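Local coordinates for DegV family protein ([Eubacterium] eligens, PDB 5UXY) that binds a long-chain fatty acid and, as a DegV family member, probably serves as a fatty-acid-binding protein, at residues Arg5-Ser10 with Ile78-Ile83; Leu27-Asp32 with Ser58-Pro63; Thr118-Arg123 with Gly270-Cys275. All coordinates share one frame; numbering follows the deposited sequence.

Contact 1: Arg5-Ser10 with Ile78-Ile83. With X90 (heptadecanoic acid), chain D.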
loop_
_atom_site.group_PDB
_atom_site.type_symbol
_atom_site.label_atom_id
_atom_site.label_comp_id
_atom_site.label_asym_id
_atom_site.label_seq_id
_atom_site.Cartn_x
_atom_site.Cartn_y
_atom_site.Cartn_z
ATOM N N ARG A 5 -0.870 4.564 19.512
ATOM C CA ARG A 5 0.194 4.022 18.679
ATOM C C ARG A 5 -0.412 3.550 17.356
ATOM O O ARG A 5 -1.422 2.824 17.349
ATOM C CB ARG A 5 0.866 2.842 19.357
ATOM C CG ARG A 5 1.913 2.180 18.486
ATOM C CD ARG A 5 2.596 1.022 19.189
ATOM N NE ARG A 5 3.540 1.614 20.073
ATOM C CZ ARG A 5 4.855 1.660 19.881
ATOM N NH1 ARG A 5 5.447 1.092 18.843
ATOM N NH2 ARG A 5 5.581 2.305 20.761
ATOM N N LEU A 6 0.234 3.910 16.253
ATOM C CA LEU A 6 -0.125 3.418 14.910
ATOM C C LEU A 6 0.915 2.399 14.441
ATOM O O LEU A 6 2.129 2.603 14.593
ATOM C CB LEU A 6 -0.245 4.611 13.924
ATOM C CG LEU A 6 -1.249 5.713 14.314
ATOM C CD1 LEU A 6 -1.386 6.677 13.128
ATOM C CD2 LEU A 6 -2.606 5.168 14.659
ATOM N N VAL A 7 0.452 1.259 13.899
ATOM C CA VAL A 7 1.333 0.210 13.420
ATOM C C VAL A 7 0.834 -0.171 12.032
ATOM O O VAL A 7 -0.380 -0.191 11.812
ATOM C CB VAL A 7 1.296 -1.020 14.356
ATOM C CG1 VAL A 7 2.218 -2.149 13.855
ATOM C CG2 VAL A 7 1.687 -0.613 15.830
ATOM N N ALA A 8 1.749 -0.471 11.111
ATOM C CA ALA A 8 1.323 -0.928 9.778
ATOM C C ALA A 8 2.331 -1.910 9.234
ATOM O O ALA A 8 3.505 -1.853 9.569
ATOM C CB ALA A 8 1.172 0.272 8.806
ATOM N N ASP A 9 1.887 -2.829 8.375
ATOM C CA ASP A 9 2.915 -3.595 7.717
ATOM C C ASP A 9 3.634 -2.754 6.646
ATOM O O ASP A 9 3.187 -1.682 6.238
ATOM C CB ASP A 9 2.334 -4.869 7.141
ATOM C CG ASP A 9 1.372 -4.594 6.030
ATOM O OD1 ASP A 9 1.802 -4.033 4.978
ATOM O OD2 ASP A 9 0.189 -4.981 6.185
ATOM N N SER A 10 4.778 -3.271 6.185
ATOM C CA SER A 10 5.714 -2.469 5.375
ATOM C C SER A 10 5.170 -2.204 3.969
ATOM O O SER A 10 5.738 -1.373 3.230
ATOM C CB SER A 10 7.086 -3.163 5.291
ATOM O OG SER A 10 7.006 -4.375 4.548
ATOM N N ILE A 78 -3.962 0.944 20.280
ATOM C CA ILE A 78 -3.191 0.681 19.068
ATOM C C ILE A 78 -4.139 0.515 17.888
ATOM O O ILE A 78 -5.120 -0.230 17.975
ATOM C CB ILE A 78 -2.339 -0.593 19.229
ATOM C CG1 ILE A 78 -1.383 -0.527 20.439
ATOM C CG2 ILE A 78 -1.546 -0.916 17.939
ATOM C CD1 ILE A 78 -0.626 -1.826 20.614
ATOM N N PHE A 79 -3.807 1.150 16.758
ATOM C CA PHE A 79 -4.467 0.882 15.487
ATOM C C PHE A 79 -3.425 0.217 14.607
ATOM O O PHE A 79 -2.282 0.685 14.540
ATOM C CB PHE A 79 -5.003 2.167 14.811
ATOM C CG PHE A 79 -6.225 2.683 15.458
ATOM C CD1 PHE A 79 -7.453 2.058 15.234
ATOM C CD2 PHE A 79 -6.169 3.761 16.346
ATOM C CE1 PHE A 79 -8.606 2.533 15.899
ATOM C CE2 PHE A 79 -7.327 4.238 16.993
ATOM C CZ PHE A 79 -8.536 3.605 16.780
ATOM N N VAL A 80 -3.795 -0.906 13.988
ATOM C CA VAL A 80 -2.877 -1.652 13.122
ATOM C C VAL A 80 -3.483 -1.627 11.732
ATOM O O VAL A 80 -4.644 -2.012 11.572
ATOM C CB VAL A 80 -2.709 -3.110 13.585
ATOM C CG1 VAL A 80 -1.655 -3.786 12.712
ATOM C CG2 VAL A 80 -2.298 -3.188 15.057
ATOM N N VAL A 81 -2.736 -1.169 10.723
ATOM C CA VAL A 81 -3.274 -1.147 9.351
ATOM C C VAL A 81 -2.543 -2.223 8.550
ATOM O O VAL A 81 -1.313 -2.303 8.603
ATOM C CB VAL A 81 -3.118 0.243 8.716
ATOM C CG1 VAL A 81 -3.686 0.229 7.250
ATOM C CG2 VAL A 81 -3.812 1.288 9.578
ATOM N N THR A 82 -3.293 -3.100 7.855
ATOM C CA THR A 82 -2.630 -4.169 7.107
ATOM C C THR A 82 -2.994 -4.112 5.624
ATOM O O THR A 82 -4.006 -3.567 5.225
ATOM C CB THR A 82 -2.978 -5.595 7.603
ATOM O OG1 THR A 82 -4.319 -5.909 7.251
ATOM C CG2 THR A 82 -2.871 -5.715 9.159
ATOM N N ILE A 83 -2.120 -4.692 4.814
ATOM C CA ILE A 83 -2.462 -4.908 3.405
ATOM C C ILE A 83 -3.697 -5.840 3.312
ATOM O O ILE A 83 -4.034 -6.590 4.242
ATOM C CB ILE A 83 -1.198 -5.485 2.745
ATOM C CG1 ILE A 83 -1.415 -5.808 1.261
ATOM C CG2 ILE A 83 -0.779 -6.715 3.428
ATOM C CD1 ILE A 83 -0.074 -6.152 0.569
HETATM O O19 X90 D . 3.272 -12.524 1.115
HETATM C C21 X90 D . 2.292 -11.794 1.461
HETATM O O21 X90 D . 1.395 -12.290 2.240
HETATM C C22 X90 D . 2.214 -10.365 0.874
HETATM C C23 X90 D . 1.463 -10.484 -0.475
HETATM C C24 X90 D . 1.098 -9.081 -1.027
HETATM C C25 X90 D . 0.225 -9.288 -2.307
HETATM C C26 X90 D . -0.377 -8.010 -2.922
HETATM C C27 X90 D . 0.587 -6.832 -2.832
HETATM C C28 X90 D . 0.157 -5.670 -3.757
HETATM C C29 X90 D . 1.341 -4.725 -4.041
HETATM C C30 X90 D . 0.569 -3.956 -6.575
HETATM C C31 X90 D . -0.686 -3.050 -6.857
HETATM C C32 X90 D . -1.947 -3.818 -6.407
HETATM C C33 X90 D . -3.102 -2.932 -5.929
HETATM C C34 X90 D . -4.398 -3.714 -5.599
HETATM C C35 X90 D . -4.633 -3.716 -4.078
HETATM C C36 X90 D . -5.850 -4.516 -3.578
HETATM C C39 X90 D . 1.130 -3.652 -5.146
#
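Asp9 reaches across from the end of strand 5-9 and takes the backbone N-H of Ile83 with its carboxylate. Asp9 OD2 accepts this bond from Ile83 N at 2.7 Å, using the lone pair on the side of the other oxygen. The first torsion (chi1 66°) places CG between the backbone N and the carbonyl carbon, and from there the carboxylate spans the gap past the last bridged pair. The Asp9 and Ile83 side chains cross at about a right angle, with Ile83 CG2 3.4 Å from Asp9 OD2. The other oxygen, OD1, accepts from Ala11 N, so both oxygens are held. Replacing this aspartate by an alanine would probably leave the N-H of Ile83 without its acceptor and the chain there less firmly held. Behind this end the two strands run parallel, Val7 giving and taking bonds in turn. Val81 N donates to Val7 O at 2.8 Å, and Val7 N donates to Phe79 O at 2.9 Å. On one face of the sheet, Leu6 CD2 meets Phe79 CB at 3.8 Å, the two side chains crossing obliquely. The Phe79 ring also stacks on Phe139. On the other face Val7 CG2 touches Ile78 CG2 at 3.9 Å, and Trp68 and Phe72 of helix 65-72 pack over that side. Ile83 turns its CD1 to the fatty acid, 3.5 Å from C27 of the heptadecanoic acid. The chemistry is thus an apolar sheet core ended by one buried carboxylate, whose OD2 bond helps hold Ile83, the residue that touches the acyl chain.

Contact 2: Leu27-Asp32 with Ser58-Pro63. With X90 (heptadecanoic acid), chain D.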
loop_
_atom_site.group_PDB
_atom_site.type_symbol
_atom_site.label_atom_id
_atom_site.label_comp_id
_atom_site.label_asym_id
_atom_site.label_seq_id
_atom_site.Cartn_x
_atom_site.Cartn_y
_atom_site.Cartn_z
ATOM N N LEU A 27 7.521 -7.015 5.924
ATOM C CA LEU A 27 7.394 -8.273 5.197
ATOM C C LEU A 27 8.754 -8.682 4.631
ATOM O O LEU A 27 9.709 -7.913 4.657
ATOM C CB LEU A 27 6.383 -8.132 4.072
ATOM C CG LEU A 27 4.937 -8.319 4.597
ATOM C CD1 LEU A 27 4.484 -6.977 5.087
ATOM C CD2 LEU A 27 3.967 -8.893 3.552
ATOM N N THR A 28 8.832 -9.899 4.118
ATOM C CA THR A 28 10.062 -10.337 3.495
ATOM C C THR A 28 9.778 -10.826 2.094
ATOM O O THR A 28 8.685 -11.287 1.779
ATOM C CB THR A 28 10.766 -11.422 4.272
ATOM O OG1 THR A 28 9.827 -12.455 4.596
ATOM C CG2 THR A 28 11.399 -10.806 5.527
ATOM N N ILE A 29 10.788 -10.676 1.260
ATOM C CA ILE A 29 10.818 -11.182 -0.099
ATOM C C ILE A 29 11.995 -12.150 -0.148
ATOM O O ILE A 29 13.065 -11.831 0.374
ATOM C CB ILE A 29 11.042 -10.031 -1.108
ATOM C CG1 ILE A 29 9.899 -8.995 -1.042
ATOM C CG2 ILE A 29 11.178 -10.618 -2.523
ATOM C CD1 ILE A 29 10.321 -7.717 -0.353
ATOM N N SER A 30 11.796 -13.313 -0.757
ATOM C CA SER A 30 12.853 -14.321 -0.784
ATOM C C SER A 30 13.040 -14.933 -2.175
ATOM O O SER A 30 12.081 -15.100 -2.930
ATOM C CB SER A 30 12.547 -15.428 0.223
ATOM O OG SER A 30 12.287 -14.884 1.501
ATOM N N THR A 31 14.295 -15.280 -2.502
ATOM C CA THR A 31 14.596 -16.262 -3.546
ATOM C C THR A 31 15.001 -17.585 -2.871
ATOM O O THR A 31 14.960 -17.718 -1.645
ATOM C CB THR A 31 15.704 -15.761 -4.454
ATOM O OG1 THR A 31 16.840 -15.461 -3.646
ATOM C CG2 THR A 31 15.282 -14.499 -5.196
ATOM N N ASP A 32 15.425 -18.586 -3.652
ATOM C CA ASP A 32 15.981 -19.764 -2.977
ATOM C C ASP A 32 17.359 -19.476 -2.368
ATOM O O ASP A 32 17.826 -20.245 -1.520
ATOM C CB ASP A 32 16.046 -20.970 -3.935
ATOM C CG ASP A 32 15.779 -22.334 -3.223
ATOM O OD1 ASP A 32 14.820 -22.438 -2.424
ATOM O OD2 ASP A 32 16.530 -23.312 -3.453
ATOM N N SER A 58 10.360 -16.556 -6.905
ATOM C CA SER A 58 10.583 -15.718 -5.736
ATOM C C SER A 58 9.262 -15.627 -4.990
ATOM O O SER A 58 8.192 -15.847 -5.566
ATOM C CB SER A 58 11.137 -14.324 -6.096
ATOM O OG SER A 58 10.406 -13.749 -7.193
ATOM N N TYR A 59 9.366 -15.292 -3.703
ATOM C CA TYR A 59 8.250 -15.444 -2.768
ATOM C C TYR A 59 8.177 -14.242 -1.848
ATOM O O TYR A 59 9.166 -13.535 -1.670
ATOM C CB TYR A 59 8.435 -16.678 -1.897
ATOM C CG TYR A 59 8.737 -17.936 -2.684
ATOM C CD1 TYR A 59 7.707 -18.681 -3.236
ATOM C CD2 TYR A 59 10.043 -18.354 -2.898
ATOM C CE1 TYR A 59 7.966 -19.833 -3.981
ATOM C CE2 TYR A 59 10.313 -19.511 -3.635
ATOM C CZ TYR A 59 9.264 -20.233 -4.174
ATOM O OH TYR A 59 9.485 -21.376 -4.904
ATOM N N THR A 60 6.984 -14.000 -1.257
ATOM C CA THR A 60 6.886 -13.080 -0.133
ATOM C C THR A 60 6.264 -13.790 1.077
ATOM O O THR A 60 5.584 -14.810 0.944
ATOM C CB THR A 60 6.068 -11.818 -0.477
ATOM O OG1 THR A 60 4.737 -12.192 -0.875
ATOM C CG2 THR A 60 6.759 -11.065 -1.664
ATOM N N ALA A 61 6.471 -13.197 2.241
ATOM C CA ALA A 61 5.945 -13.739 3.487
ATOM C C ALA A 61 5.450 -12.620 4.380
ATOM O O ALA A 61 6.091 -11.574 4.478
ATOM C CB ALA A 61 7.014 -14.533 4.239
ATOM N N CYS A 62 4.371 -12.879 5.123
ATOM C CA CYS A 62 3.858 -11.875 6.076
ATOM C C CYS A 62 4.749 -11.854 7.331
ATOM O O CYS A 62 5.586 -12.754 7.523
ATOM C CB CYS A 62 2.399 -12.202 6.390
ATOM S SG CYS A 62 2.252 -13.680 7.348
ATOM N N PRO A 63 4.615 -10.853 8.212
ATOM C CA PRO A 63 5.476 -10.815 9.409
ATOM C C PRO A 63 5.119 -11.918 10.400
ATOM O O PRO A 63 3.981 -12.383 10.463
ATOM C CB PRO A 63 5.173 -9.450 10.028
ATOM C CG PRO A 63 4.495 -8.665 8.907
ATOM C CD PRO A 63 3.744 -9.668 8.142
HETATM O O19 X90 D . 3.272 -12.524 1.115
HETATM C C21 X90 D . 2.292 -11.794 1.461
HETATM O O21 X90 D . 1.395 -12.290 2.240
HETATM C C22 X90 D . 2.214 -10.365 0.874
HETATM C C23 X90 D . 1.463 -10.484 -0.475
HETATM C C24 X90 D . 1.098 -9.081 -1.027
HETATM C C25 X90 D . 0.225 -9.288 -2.307
HETATM C C26 X90 D . -0.377 -8.010 -2.922
HETATM C C27 X90 D . 0.587 -6.832 -2.832
HETATM C C28 X90 D . 0.157 -5.670 -3.757
HETATM C C29 X90 D . 1.341 -4.725 -4.041
HETATM C C30 X90 D . 0.569 -3.956 -6.575
HETATM C C31 X90 D . -0.686 -3.050 -6.857
HETATM C C32 X90 D . -1.947 -3.818 -6.407
HETATM C C33 X90 D . -3.102 -2.932 -5.929
HETATM C C34 X90 D . -4.398 -3.714 -5.599
HETATM C C35 X90 D . -4.633 -3.716 -4.078
HETATM C C36 X90 D . -5.850 -4.516 -3.578
HETATM C C39 X90 D . 1.130 -3.652 -5.146
HETATM O O HOH W 1 8.329 -12.621 7.056
#
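Leu27 packs against the Pro63 ring and the backbone of Ala61 and Cys62, and has the most surface buried here. Leu27 CG sits 4.0 Å from Pro63 CD, and the Leu27 and Pro63 side chains cross at a slant. The backbone oxygen Ala61 O is 3.5 Å from Leu27 CG. The CD2 branch of Leu27 faces the ligand, 3.5 Å from C22 of the heptadecanoic acid. Tyr59 comes next. Its backbone N and O pair with Ser30 in a hydrogen-bonded antiparallel pair, and Ser30 N reaches Tyr59 O at 2.8 Å. Ring atom CD2 of Tyr59 lies near Ser30 O. Ala61 holds the other hydrogen-bonded pair with Thr28. A water donates to Cys62 O. Between these pairs, Thr60 and Ile29 point the same way, to the face turned to Tyr264. With chi1 59°, Thr60 OG1 is directed at the lipid head group and is hydrogen-bonded to O19 of the fatty acid at 2.5 Å, so short that the exact distance is doubtful. Tyr265 OH is also hydrogen-bonded to this hydroxyl, and Ser88 OG binds the fatty acid too. This antiparallel ladder forms part of the fatty-acid carboxylate site, consistent with the lipid-binding pocket of DegV family proteins.

Contact 3: Thr118-Arg123 with Gly270-Cys275. With X90 (heptadecanoic acid), chain D.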
loop_
_atom_site.group_PDB
_atom_site.type_symbol
_atom_site.label_atom_id
_atom_site.label_comp_id
_atom_site.label_asym_id
_atom_site.label_seq_id
_atom_site.Cartn_x
_atom_site.Cartn_y
_atom_site.Cartn_z
ATOM N N THR A 118 -3.472 -1.453 -0.462
ATOM C CA THR A 118 -2.014 -1.523 -0.266
ATOM C C THR A 118 -1.459 -0.102 -0.397
ATOM O O THR A 118 -2.185 0.826 -0.744
ATOM C CB THR A 118 -1.340 -2.456 -1.291
ATOM O OG1 THR A 118 -0.025 -2.782 -0.828
ATOM C CG2 THR A 118 -1.236 -1.763 -2.700
ATOM N N GLY A 119 -0.181 0.050 -0.057
ATOM C CA GLY A 119 0.593 1.226 -0.395
ATOM C C GLY A 119 -0.094 2.533 -0.046
ATOM O O GLY A 119 -0.384 2.809 1.123
ATOM N N PRO A 120 -0.331 3.406 -1.047
ATOM C CA PRO A 120 -0.770 4.760 -0.699
ATOM C C PRO A 120 -2.141 4.795 -0.060
ATOM O O PRO A 120 -2.463 5.774 0.626
ATOM C CB PRO A 120 -0.746 5.523 -2.052
ATOM C CG PRO A 120 -0.791 4.407 -3.083
ATOM C CD PRO A 120 0.046 3.303 -2.470
ATOM N N GLN A 121 -2.964 3.758 -0.256
ATOM C CA GLN A 121 -4.253 3.751 0.427
ATOM C C GLN A 121 -4.069 3.450 1.920
ATOM O O GLN A 121 -4.706 4.092 2.773
ATOM C CB GLN A 121 -5.203 2.760 -0.266
ATOM C CG GLN A 121 -6.678 2.890 0.244
ATOM C CD GLN A 121 -7.718 2.419 -0.779
ATOM O OE1 GLN A 121 -7.411 1.677 -1.714
ATOM N NE2 GLN A 121 -8.979 2.815 -0.574
HETATM N N MSE A 122 -3.125 2.581 2.242
HETATM C CA MSE A 122 -2.705 2.359 3.656
HETATM C C MSE A 122 -2.170 3.662 4.242
HETATM O O MSE A 122 -2.506 4.055 5.364
HETATM C CB MSE A 122 -1.646 1.269 3.745
HETATM C CG MSE A 122 -2.192 -0.084 3.314
HETATM SE SE MSE A 122 -0.838 -1.442 3.394
HETATM C CE MSE A 122 -0.517 -1.350 5.413
ATOM N N ARG A 123 -1.373 4.375 3.439
ATOM C CA ARG A 123 -0.855 5.651 3.933
ATOM C C ARG A 123 -1.968 6.653 4.213
ATOM O O ARG A 123 -1.933 7.332 5.239
ATOM C CB ARG A 123 0.172 6.222 2.942
ATOM C CG ARG A 123 0.734 7.523 3.470
ATOM C CD ARG A 123 1.858 8.048 2.577
ATOM N NE ARG A 123 2.277 9.321 3.168
ATOM C CZ ARG A 123 3.472 9.842 2.959
ATOM N NH1 ARG A 123 4.349 9.199 2.176
ATOM N NH2 ARG A 123 3.800 10.967 3.550
ATOM N N GLY A 270 6.604 0.873 -12.009
ATOM C CA GLY A 270 5.220 0.875 -11.565
ATOM C C GLY A 270 4.865 2.120 -10.776
ATOM O O GLY A 270 5.712 2.754 -10.140
ATOM N N ILE A 271 3.588 2.504 -10.838
ATOM C CA ILE A 271 3.103 3.571 -9.977
ATOM C C ILE A 271 1.792 3.108 -9.338
ATOM O O ILE A 271 0.995 2.386 -9.946
ATOM C CB ILE A 271 2.934 4.916 -10.736
ATOM C CG1 ILE A 271 1.826 4.842 -11.778
ATOM C CG2 ILE A 271 4.253 5.345 -11.433
ATOM C CD1 ILE A 271 0.527 5.381 -11.276
ATOM N N ILE A 272 1.568 3.544 -8.108
ATOM C CA ILE A 272 0.314 3.299 -7.385
ATOM C C ILE A 272 -0.174 4.612 -6.803
ATOM O O ILE A 272 0.617 5.373 -6.250
ATOM C CB ILE A 272 0.497 2.273 -6.250
ATOM C CG1 ILE A 272 1.258 1.079 -6.735
ATOM C CG2 ILE A 272 -0.831 1.919 -5.707
ATOM C CD1 ILE A 272 1.579 0.143 -5.516
ATOM N N LEU A 273 -1.462 4.914 -6.944
ATOM C CA LEU A 273 -1.938 6.141 -6.362
ATOM C C LEU A 273 -3.203 5.909 -5.569
ATOM O O LEU A 273 -3.979 4.992 -5.852
ATOM C CB LEU A 273 -2.175 7.253 -7.427
ATOM C CG LEU A 273 -3.391 7.302 -8.297
ATOM C CD1 LEU A 273 -4.669 7.900 -7.582
ATOM C CD2 LEU A 273 -2.986 8.240 -9.428
ATOM N N SER A 274 -3.367 6.685 -4.514
ATOM C CA SER A 274 -4.630 6.607 -3.790
ATOM C C SER A 274 -5.175 8.008 -3.570
ATOM O O SER A 274 -4.411 8.979 -3.494
ATOM C CB SER A 274 -4.444 5.819 -2.463
ATOM O OG SER A 274 -5.671 5.711 -1.765
ATOM N N CYS A 275 -6.509 8.125 -3.458
ATOM C CA CYS A 275 -7.086 9.463 -3.275
ATOM C C CYS A 275 -8.321 9.407 -2.401
ATOM O O CYS A 275 -9.003 8.388 -2.352
ATOM C CB CYS A 275 -7.474 10.107 -4.610
ATOM S SG CYS A 275 -8.639 9.140 -5.529
HETATM O O19 X90 D . 3.272 -12.524 1.115
HETATM C C21 X90 D . 2.292 -11.794 1.461
HETATM O O21 X90 D . 1.395 -12.290 2.240
HETATM C C22 X90 D . 2.214 -10.365 0.874
HETATM C C23 X90 D . 1.463 -10.484 -0.475
HETATM C C24 X90 D . 1.098 -9.081 -1.027
HETATM C C25 X90 D . 0.225 -9.288 -2.307
HETATM C C26 X90 D . -0.377 -8.010 -2.922
HETATM C C27 X90 D . 0.587 -6.832 -2.832
HETATM C C28 X90 D . 0.157 -5.670 -3.757
HETATM C C29 X90 D . 1.341 -4.725 -4.041
HETATM C C30 X90 D . 0.569 -3.956 -6.575
HETATM C C31 X90 D . -0.686 -3.050 -6.857
HETATM C C32 X90 D . -1.947 -3.818 -6.407
HETATM C C33 X90 D . -3.102 -2.932 -5.929
HETATM C C34 X90 D . -4.398 -3.714 -5.599
HETATM C C35 X90 D . -4.633 -3.716 -4.078
HETATM C C36 X90 D . -5.850 -4.516 -3.578
HETATM C C39 X90 D . 1.130 -3.652 -5.146
#
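Ile272 meets Pro120 with its CG2 branch, near the start of strand 271-275. Ile272 CG2 is 3.6 Å from Pro120 CG and the same distance from Pro120 CD, and the two side chains cross at about a right angle. Ile272 CG2 is anti to the backbone N, while CG1 sits beside it (chi1 -47°). The two branches therefore serve different partners. CG2 goes to the proline, and CG1 carries Ile272 CD1 to the lipid, 3.8 Å from C39 of the heptadecanoic acid. Thr118 joins on the same side: Thr118 CG2 lies 3.9 Å from that C39 and 4.4 Å from Ile272 CD1. The proline ring also leans on the backbone, with Pro120 CG 3.6 Å from Ile272 O. Leu273 follows and points away, to Ile240 of helix 234-248 and Ile228 of strand 226-230. Only its backbone is touched, by Pro120 CG. Ser274 then turns back to the helix. Ser274 CB lies 3.7 Å from Pro120 CB and also close to the backbone of Gln121. The hydroxyl is anti to the backbone N (chi1 -179°) and lies alongside Gln121, with Ser274 OG 3.3 Å from Gln121 CB. Its polar partner is elsewhere: OG is hydrogen-bonded to Arg154 O of the adjoining strand 153-159. Gln121 likewise uses its amide outside the contact, with Ser117 OG and Thr153 OG1. Helix and strand meet at an angle of 31° between their N-to-C directions, and the contact is wholly buried. Across the two segments it is van der Waals packing; the polar ends of Ser274 and Gln121 find partners outside it. The consequence is a largely apolar joint between helix 119-134 and the sheet, whose ligand-facing edge is formed by Ile272 and Thr118 beside the acyl chain.

Contacts 1 and 3 are buried, and contact 3 lies nearest the centre of the chain. Contact 2 is partly buried, and Tyr59 is exposed. Contacts 1 and 2 belong to one mixed sheet, where strands 5-9 and 21-30 are neighbours, and they meet where Asp9 packs on Leu27. Contact 3 joins a helix to the other sheet. It reaches contact 1 through Met122, packed on Val81 and Asp9. Contacts 2 and 3 do not touch, yet both border the fatty acid: contact 2 at the carboxylate and the first carbons, contacts 1 and 3 farther along the acyl chain. Ladder bonds dominate the first two, and side-chain packing the third.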